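Local coordinates for protein precorrin-6Y C5,15-methyltransferase (Corynebacterium diphtheriae, PDB 3HM2) that probably methylates a corrin precursor with S-adenosyl-L-methionine in adenosylcobalamin biosynthesis, this chain being only the C-terminal methyltransferase domain of the longer protein, at residues H26-I32 with Q49-F55; R62-L66 with I78-Q82. All blocks are in the same frame, centred on the assembly; numbering follows the deposited sequence.

Contact 1: H26-I32 with Q49-F55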
ATOM      1  N   HIS A  26     -11.670 -14.090 -32.410  1.00 35.58           N
ATOM      2  CA  HIS A  26     -12.778 -15.031 -32.406  1.00 30.22           C
ATOM      3  C   HIS A  26     -13.105 -15.485 -30.984  1.00 36.15           C
ATOM      4  O   HIS A  26     -13.575 -16.611 -30.753  1.00 47.06           O
ATOM      5  CB  HIS A  26     -12.517 -16.204 -33.358  1.00 43.14           C
ATOM      6  CG  HIS A  26     -11.446 -15.950 -34.385  1.00 50.74           C
ATOM      7  ND1 HIS A  26     -11.725 -15.601 -35.691  1.00 48.70           N
ATOM      8  CD2 HIS A  26     -10.093 -16.051 -34.307  1.00 47.91           C
ATOM      9  CE1 HIS A  26     -10.593 -15.475 -36.362  1.00 44.67           C
ATOM     10  NE2 HIS A  26      -9.589 -15.741 -35.544  1.00 44.79           N
ATOM     11  N   GLU A  27     -12.849 -14.588 -30.036  1.00 37.01           N
ATOM     12  CA  GLU A  27     -13.123 -14.848 -28.633  1.00 37.76           C
ATOM     13  C   GLU A  27     -14.424 -14.208 -28.143  1.00 32.43           C
ATOM     14  O   GLU A  27     -14.832 -13.165 -28.622  1.00 28.56           O
ATOM     15  CB  GLU A  27     -11.908 -14.516 -27.736  1.00 34.65           C
ATOM     16  CG  GLU A  27     -11.013 -15.752 -27.503  1.00 39.29           C
ATOM     17  CD  GLU A  27      -9.632 -15.446 -26.913  1.00 42.73           C
ATOM     18  OE1 GLU A  27      -9.570 -14.675 -25.932  1.00 45.03           O
ATOM     19  OE2 GLU A  27      -8.616 -16.006 -27.409  1.00 38.95           O
ATOM     20  N   THR A  28     -15.083 -14.893 -27.207  1.00 40.88           N
ATOM     21  CA  THR A  28     -16.341 -14.457 -26.618  1.00 34.29           C
ATOM     22  C   THR A  28     -16.192 -14.289 -25.115  1.00 38.43           C
ATOM     23  O   THR A  28     -15.959 -15.280 -24.401  1.00 35.09           O
ATOM     24  CB  THR A  28     -17.449 -15.506 -26.854  1.00 30.22           C
ATOM     25  OG1 THR A  28     -17.530 -15.805 -28.250  1.00 41.64           O
ATOM     26  CG2 THR A  28     -18.792 -15.000 -26.350  1.00 26.49           C
ATOM     27  N   LEU A  29     -16.325 -13.055 -24.623  1.00 36.07           N
ATOM     28  CA  LEU A  29     -16.381 -12.832 -23.176  1.00 28.80           C
ATOM     29  C   LEU A  29     -17.771 -12.984 -22.566  1.00 31.18           C
ATOM     30  O   LEU A  29     -18.712 -12.381 -23.071  1.00 26.85           O
ATOM     31  CB  LEU A  29     -15.878 -11.432 -22.805  1.00 34.80           C
ATOM     32  CG  LEU A  29     -16.052 -11.110 -21.312  1.00 35.24           C
ATOM     33  CD1 LEU A  29     -15.035 -11.869 -20.461  1.00 25.49           C
ATOM     34  CD2 LEU A  29     -15.949  -9.637 -21.050  1.00 43.76           C
ATOM     35  N   TRP A  30     -17.893 -13.763 -21.478  1.00 30.35           N
ATOM     36  CA  TRP A  30     -19.011 -13.574 -20.556  1.00 27.11           C
ATOM     37  C   TRP A  30     -18.580 -12.546 -19.528  1.00 34.22           C
ATOM     38  O   TRP A  30     -17.643 -12.757 -18.762  1.00 31.91           O
ATOM     39  CB  TRP A  30     -19.464 -14.861 -19.874  1.00 18.67           C
ATOM     40  CG  TRP A  30     -20.314 -15.727 -20.773  1.00 26.35           C
ATOM     41  CD1 TRP A  30     -20.536 -15.571 -22.130  1.00 24.13           C
ATOM     42  CD2 TRP A  30     -21.044 -16.904 -20.388  1.00 32.10           C
ATOM     43  NE1 TRP A  30     -21.367 -16.578 -22.598  1.00 23.90           N
ATOM     44  CE2 TRP A  30     -21.688 -17.403 -21.546  1.00 25.42           C
ATOM     45  CE3 TRP A  30     -21.223 -17.585 -19.172  1.00 31.18           C
ATOM     46  CZ2 TRP A  30     -22.461 -18.556 -21.517  1.00 17.38           C
ATOM     47  CZ3 TRP A  30     -22.009 -18.720 -19.147  1.00 21.60           C
ATOM     48  CH2 TRP A  30     -22.627 -19.184 -20.305  1.00 18.65           C
ATOM     49  N   ASP A  31     -19.278 -11.416 -19.514  1.00 34.98           N
ATOM     50  CA  ASP A  31     -19.058 -10.391 -18.499  1.00 33.06           C
ATOM     51  C   ASP A  31     -20.198 -10.363 -17.487  1.00 34.21           C
ATOM     52  O   ASP A  31     -21.273  -9.830 -17.764  1.00 32.67           O
ATOM     53  CB  ASP A  31     -18.899  -9.017 -19.151  1.00 34.68           C
ATOM     54  CG  ASP A  31     -19.381  -7.890 -18.260  1.00 39.41           C
ATOM     55  OD1 ASP A  31     -19.457  -8.093 -17.030  1.00 48.93           O
ATOM     56  OD2 ASP A  31     -19.685  -6.799 -18.789  1.00 41.97           O
ATOM     57  N   ILE A  32     -19.957 -10.939 -16.314  1.00 35.76           N
ATOM     58  CA  ILE A  32     -21.021 -11.187 -15.349  1.00 37.76           C
ATOM     59  C   ILE A  32     -20.825 -10.354 -14.086  1.00 40.92           C
ATOM     60  O   ILE A  32     -19.712 -10.232 -13.578  1.00 39.40           O
ATOM     61  CB  ILE A  32     -21.099 -12.676 -14.964  1.00 28.36           C
ATOM     62  CG1 ILE A  32     -20.876 -13.557 -16.195  1.00 29.57           C
ATOM     63  CG2 ILE A  32     -22.437 -12.989 -14.313  1.00 35.74           C
ATOM     64  CD1 ILE A  32     -20.118 -14.834 -15.903  1.00 35.24           C
ATOM     65  N   GLN A  49     -13.271  -8.044 -34.285  1.00 39.78           N
ATOM     66  CA  GLN A  49     -13.635  -9.448 -34.433  1.00 58.59           C
ATOM     67  C   GLN A  49     -13.790 -10.123 -33.076  1.00 67.39           C
ATOM     68  O   GLN A  49     -12.984 -10.976 -32.701  1.00 63.65           O
ATOM     69  CB  GLN A  49     -12.590 -10.186 -35.273  1.00 53.83           C
ATOM     70  CG  GLN A  49     -12.245  -9.496 -36.582  1.00 38.98           C
ATOM     71  CD  GLN A  49     -11.488 -10.399 -37.536  1.00 45.85           C
ATOM     72  OE1 GLN A  49     -10.303 -10.193 -37.796  1.00 60.73           O
ATOM     73  NE2 GLN A  49     -12.172 -11.408 -38.063  1.00 43.84           N
ATOM     74  N   THR A  50     -14.830  -9.739 -32.343  1.00 64.95           N
ATOM     75  CA  THR A  50     -15.123 -10.346 -31.050  1.00 60.34           C
ATOM     76  C   THR A  50     -16.591 -10.169 -30.679  1.00 54.29           C
ATOM     77  O   THR A  50     -17.220  -9.176 -31.047  1.00 59.89           O
ATOM     78  CB  THR A  50     -14.244  -9.749 -29.935  1.00 51.33           C
ATOM     79  OG1 THR A  50     -14.474  -8.338 -29.846  1.00 48.92           O
ATOM     80  CG2 THR A  50     -12.773 -10.003 -30.224  1.00 47.72           C
ATOM     81  N   THR A  51     -17.132 -11.136 -29.946  1.00 48.67           N
ATOM     82  CA  THR A  51     -18.459 -11.001 -29.356  1.00 51.42           C
ATOM     83  C   THR A  51     -18.400 -11.112 -27.837  1.00 47.74           C
ATOM     84  O   THR A  51     -17.687 -11.953 -27.292  1.00 41.82           O
ATOM     85  CB  THR A  51     -19.429 -12.066 -29.902  1.00 32.05           C
ATOM     86  OG1 THR A  51     -19.164 -13.326 -29.272  1.00 31.86           O
ATOM     87  CG2 THR A  51     -19.268 -12.212 -31.407  1.00 43.04           C
ATOM     88  N   ALA A  52     -19.156 -10.255 -27.157  1.00 29.62           N
ATOM     89  CA  ALA A  52     -19.230 -10.286 -25.701  1.00 25.38           C
ATOM     90  C   ALA A  52     -20.646 -10.600 -25.229  1.00 39.41           C
ATOM     91  O   ALA A  52     -21.622 -10.273 -25.902  1.00 42.48           O
ATOM     92  CB  ALA A  52     -18.754  -8.966 -25.117  1.00 26.69           C
ATOM     93  N   VAL A  53     -20.749 -11.237 -24.067  1.00 37.46           N
ATOM     94  CA  VAL A  53     -22.048 -11.543 -23.471  1.00 33.21           C
ATOM     95  C   VAL A  53     -22.195 -10.895 -22.081  1.00 37.23           C
ATOM     96  O   VAL A  53     -21.295 -10.963 -21.212  1.00 33.15           O
ATOM     97  CB  VAL A  53     -22.398 -13.061 -23.448  1.00 28.65           C
ATOM     98  CG1 VAL A  53     -23.782 -13.267 -22.843  1.00 32.83           C
ATOM     99  CG2 VAL A  53     -22.358 -13.653 -24.843  1.00 26.15           C
ATOM    100  N   CYS A  54     -23.354 -10.252 -21.915  1.00 38.82           N
ATOM    101  CA  CYS A  54     -23.701  -9.469 -20.745  1.00 30.64           C
ATOM    102  C   CYS A  54     -24.870 -10.096 -19.977  1.00 25.11           C
ATOM    103  O   CYS A  54     -25.773 -10.684 -20.569  1.00 27.92           O
ATOM    104  CB  CYS A  54     -24.039  -8.047 -21.193  1.00 31.27           C
ATOM    105  SG  CYS A  54     -22.575  -6.996 -21.504  1.00 35.30           S
ATOM    106  N   PHE A  55     -24.847  -9.966 -18.661  1.00 33.80           N
ATOM    107  CA  PHE A  55     -25.847 -10.588 -17.794  1.00 39.27           C
ATOM    108  C   PHE A  55     -26.303  -9.584 -16.723  1.00 49.45           C
ATOM    109  O   PHE A  55     -25.702  -9.474 -15.651  1.00 53.89           O
ATOM    110  CB  PHE A  55     -25.286 -11.873 -17.133  1.00 37.28           C
ATOM    111  CG  PHE A  55     -25.141 -13.071 -18.084  1.00 32.66           C
ATOM    112  CD1 PHE A  55     -23.918 -13.380 -18.669  1.00 38.88           C
ATOM    113  CD2 PHE A  55     -26.216 -13.899 -18.357  1.00 34.88           C
ATOM    114  CE1 PHE A  55     -23.781 -14.483 -19.532  1.00 31.15           C
ATOM    115  CE2 PHE A  55     -26.079 -14.999 -19.192  1.00 31.64           C
ATOM    116  CZ  PHE A  55     -24.861 -15.284 -19.784  1.00 31.32           C
TER
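Trp-30 and Phe-55 meet in a T-shaped pair on one face of two neighbouring parallel strands. The edge of the Phe-55 ring approaches the face of Trp-30 at its six-membered ring, with centroids 5.2 Å apart and planes at 69°. Phe-55 CE1 does the touching, 3.8 Å from Trp-30 CD2. Phe-55 CG stands anti to its own carbonyl carbon (chi1 -73°), and this lifts the ring off the sheet and leans it back toward Trp-30. Val-53 lies beside the indole and points the same way; its CB comes within 3.4 Å of Trp-30 CD1. Ile-32 CG1 packs on Phe-55 CD1 at 3.9 Å. Trp-30 NE1 is buried with no polar partner in the model.

Further back on this face the chemistry turns polar. The hydroxyls of Thr-28 and Thr-51 are hydrogen-bonded, with OG1 to OG1 at 3.1 Å. On the other face Leu-29 CB faces Ala-52 CB, and Asp-31 OD2 lies 4.0 Å from Cys-54 SG.

Of the backbone bonds, Asp-31 N to Val-53 O is 2.7 Å and nearly straight (172°); Val-53 N also bonds to Leu-29 O. Toward the strand starts the bonds weaken, as between Thr-51 N and Glu-27 O.

Phe-88 backs the aromatic cluster, stacked on Trp-30 and edge-to-face with Phe-55. Helix 38-44 covers the opposite face, with Ala-40 against Asp-31 and Cys-54. Glu-27 forms a salt bridge with Arg-122, and Thr-50 OG1 bonds to Arg-77. Asp-31 OD2 receives a weak bond from Gly-37 N, in a glycine-rich turn consistent with an S-adenosyl-L-methionine site. Strand 27-32, helix 38-44 and strand 50-55 form a beta-alpha-beta unit of a Rossmann-like methyltransferase fold.

Contact 2: R62-L66 with I78-Q82; sequences RERIL and IAVQQ
Arg-62 NH1 is held by two backbone oxygens, Glu-56 O and, weakly, Ile-57 O, while the guanidinium lays one face over Gln-82. These bonds probably limit rotation of the group. Gln-82 CG sits over the centre of the plane, 3.3 Å from Arg-62 CZ. The amide of Gln-82 is tilted by 32° to the guanidinium. The Arg-62 chain bends at chi3 (-70°), which turns the planar end away from the line of CB, CG and CD. At that bend Arg-62 CD comes close to Gln-81 O, at 3.0 Å.

The helix and strand run almost antiparallel (172°), with their short axes 8.9 Å apart at closest approach. They are the second half of a right-handed beta-alpha-beta crossover, in which helix 59-70 follows strand 50-55 and leads to strand 78-81, an outermost strand of the sheet within this chain.

Further along the helix the packing is aliphatic. Val-80 CG1 takes Ile-65 CD1 at 3.8 Å and also touches Arg-62 CB, while its CG2 meets Leu-66 CB at 3.9 Å. Leu-66 CD1 in turn reaches Ile-78 CG2 at 4.0 Å. Ile-65 and Ile-78 also touch Ile-41 of helix 38-44. Glu-63 points away from the strand; it binds calcium and magnesium in a structure of this protein, though neither ion is bound to this chain.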
ATOM      1  N   ARG A  62     -30.253  -2.993 -18.692  1.00 49.68           N
ATOM      2  CA  ARG A  62     -29.948  -3.691 -19.956  1.00 38.77           C
ATOM      3  C   ARG A  62     -30.141  -2.728 -21.125  1.00 55.04           C
ATOM      4  O   ARG A  62     -29.389  -2.769 -22.108  1.00 53.00           O
ATOM      5  CB  ARG A  62     -30.831  -4.928 -20.180  1.00 26.80           C
ATOM      6  CG  ARG A  62     -30.555  -6.114 -19.251  1.00 40.35           C
ATOM      7  CD  ARG A  62     -31.207  -7.440 -19.734  1.00 32.29           C
ATOM      8  NE  ARG A  62     -32.674  -7.513 -19.638  1.00 37.97           N
ATOM      9  CZ  ARG A  62     -33.376  -7.558 -18.498  1.00 48.99           C
ATOM     10  NH1 ARG A  62     -32.762  -7.513 -17.324  1.00 45.81           N
ATOM     11  NH2 ARG A  62     -34.704  -7.627 -18.520  1.00 47.15           N
ATOM     12  N   GLU A  63     -31.155  -1.866 -21.005  1.00 62.82           N
ATOM     13  CA  GLU A  63     -31.480  -0.861 -22.025  1.00 73.31           C
ATOM     14  C   GLU A  63     -30.353   0.175 -22.211  1.00 61.57           C
ATOM     15  O   GLU A  63     -30.167   0.708 -23.307  1.00 65.43           O
ATOM     16  CB  GLU A  63     -32.833  -0.164 -21.728  1.00 74.00           C
ATOM     17  CG  GLU A  63     -34.098  -0.915 -22.208  1.00 58.17           C
ATOM     18  CD  GLU A  63     -35.397  -0.145 -21.944  1.00 72.40           C
ATOM     19  OE1 GLU A  63     -35.365   1.105 -21.886  1.00 66.07           O
ATOM     20  OE2 GLU A  63     -36.455  -0.795 -21.794  1.00 73.48           O
ATOM     21  N   ARG A  64     -29.594   0.438 -21.147  1.00 61.21           N
ATOM     22  CA  ARG A  64     -28.509   1.431 -21.179  1.00 66.45           C
ATOM     23  C   ARG A  64     -27.128   0.870 -21.591  1.00 57.35           C
ATOM     24  O   ARG A  64     -26.275   1.605 -22.094  1.00 45.66           O
ATOM     25  CB  ARG A  64     -28.410   2.150 -19.828  1.00 56.07           C
ATOM     26  CG  ARG A  64     -27.249   3.117 -19.718  1.00 69.56           C
ATOM     27  CD  ARG A  64     -27.622   4.530 -20.150  1.00 76.62           C
ATOM     28  NE  ARG A  64     -26.474   5.431 -20.038  1.00 82.39           N
ATOM     29  CZ  ARG A  64     -26.556   6.757 -20.056  1.00 88.75           C
ATOM     30  NH1 ARG A  64     -27.739   7.348 -20.176  1.00 80.70           N
ATOM     31  NH2 ARG A  64     -25.455   7.494 -19.951  1.00 91.00           N
ATOM     32  N   ILE A  65     -26.910  -0.425 -21.373  1.00 58.83           N
ATOM     33  CA  ILE A  65     -25.686  -1.087 -21.804  1.00 49.87           C
ATOM     34  C   ILE A  65     -25.670  -1.144 -23.325  1.00 53.90           C
ATOM     35  O   ILE A  65     -24.702  -0.736 -23.975  1.00 54.79           O
ATOM     36  CB  ILE A  65     -25.626  -2.533 -21.300  1.00 46.89           C
ATOM     37  CG1 ILE A  65     -25.841  -2.606 -19.792  1.00 48.14           C
ATOM     38  CG2 ILE A  65     -24.299  -3.149 -21.647  1.00 55.70           C
ATOM     39  CD1 ILE A  65     -26.006  -4.029 -19.296  1.00 44.72           C
ATOM     40  N   LEU A  66     -26.755  -1.655 -23.896  1.00 52.41           N
ATOM     41  CA  LEU A  66     -26.871  -1.784 -25.345  1.00 50.98           C
ATOM     42  C   LEU A  66     -26.896  -0.416 -26.019  1.00 49.66           C
ATOM     43  O   LEU A  66     -26.353  -0.241 -27.110  1.00 51.05           O
ATOM     44  CB  LEU A  66     -28.126  -2.575 -25.714  1.00 50.21           C
ATOM     45  CG  LEU A  66     -28.422  -2.719 -27.208  1.00 61.47           C
ATOM     46  CD1 LEU A  66     -27.434  -3.671 -27.863  1.00 58.81           C
ATOM     47  CD2 LEU A  66     -29.852  -3.188 -27.430  1.00 68.68           C
ATOM     48  N   ILE A  78     -22.526  -7.570 -29.355  1.00 46.52           N
ATOM     49  CA  ILE A  78     -22.865  -7.735 -27.956  1.00 38.03           C
ATOM     50  C   ILE A  78     -24.281  -8.273 -27.864  1.00 32.75           C
ATOM     51  O   ILE A  78     -25.166  -7.813 -28.577  1.00 32.27           O
ATOM     52  CB  ILE A  78     -22.759  -6.397 -27.188  1.00 35.87           C
ATOM     53  CG1 ILE A  78     -22.606  -6.645 -25.688  1.00 29.20           C
ATOM     54  CG2 ILE A  78     -23.970  -5.560 -27.448  1.00 40.88           C
ATOM     55  CD1 ILE A  78     -22.085  -5.505 -24.924  1.00 28.16           C
ATOM     56  N   ALA A  79     -24.476  -9.292 -27.034  1.00 23.95           N
ATOM     57  CA  ALA A  79     -25.819  -9.627 -26.572  1.00 33.38           C
ATOM     58  C   ALA A  79     -25.938  -9.187 -25.115  1.00 32.74           C
ATOM     59  O   ALA A  79     -25.013  -9.388 -24.336  1.00 32.43           O
ATOM     60  CB  ALA A  79     -26.075 -11.096 -26.689  1.00 18.40           C
ATOM     61  N   VAL A  80     -27.073  -8.592 -24.762  1.00 39.75           N
ATOM     62  CA  VAL A  80     -27.357  -8.246 -23.374  1.00 27.53           C
ATOM     63  C   VAL A  80     -28.459  -9.130 -22.800  1.00 35.57           C
ATOM     64  O   VAL A  80     -29.643  -8.908 -23.054  1.00 43.78           O
ATOM     65  CB  VAL A  80     -27.773  -6.769 -23.235  1.00 31.98           C
ATOM     66  CG1 VAL A  80     -27.669  -6.324 -21.784  1.00 32.41           C
ATOM     67  CG2 VAL A  80     -26.914  -5.890 -24.132  1.00 43.41           C
ATOM     68  N   GLN A  81     -28.060 -10.133 -22.024  1.00 33.07           N
ATOM     69  CA  GLN A  81     -29.013 -11.031 -21.383  1.00 25.44           C
ATOM     70  C   GLN A  81     -29.364 -10.552 -19.978  1.00 30.51           C
ATOM     71  O   GLN A  81     -28.952  -9.469 -19.560  1.00 39.28           O
ATOM     72  CB  GLN A  81     -28.456 -12.454 -21.329  1.00 23.92           C
ATOM     73  CG  GLN A  81     -27.860 -12.938 -22.640  1.00 36.85           C
ATOM     74  CD  GLN A  81     -28.919 -13.253 -23.680  1.00 33.20           C
ATOM     75  OE1 GLN A  81     -30.093 -13.430 -23.353  1.00 36.19           O
ATOM     76  NE2 GLN A  81     -28.508 -13.323 -24.940  1.00 42.21           N
ATOM     77  N   GLN A  82     -30.127 -11.363 -19.254  1.00 42.04           N
ATOM     78  CA  GLN A  82     -30.445 -11.077 -17.861  1.00 38.25           C
ATOM     79  C   GLN A  82     -29.462 -11.762 -16.917  1.00 34.90           C
ATOM     80  O   GLN A  82     -28.391 -12.201 -17.335  1.00 34.31           O
ATOM     81  CB  GLN A  82     -31.876 -11.512 -17.537  1.00 41.88           C
ATOM     82  CG  GLN A  82     -32.943 -10.784 -18.338  1.00 35.71           C
ATOM     83  CD  GLN A  82     -34.288 -11.482 -18.285  1.00 46.85           C
ATOM     84  OE1 GLN A  82     -34.701 -12.133 -19.245  1.00 48.18           O
ATOM     85  NE2 GLN A  82     -34.980 -11.350 -17.159  1.00 39.27           N
TER

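Overall arrangement
Contact 1 is buried in the interior of the sheet, whereas contact 2 lies nearer the surface and packs a helix on an outer strand. Strand 50-55 of contact 1 links them: it pairs with strand 27-32 and, on its other edge, with strand 78-81 of contact 2. The second pairing includes a probable hydrogen bond from Gln-81 N to Cys-54 O at 2.8 Å. Cys-54 SG also packs on Ile-78, joining the two. Contact 1 combines backbone bonds with an aromatic cluster; contact 2 uses aliphatic packing and an arginine laid over a glutamine. Along the chain they form successive beta-alpha-beta units, and helix 38-44 touches side chains of both.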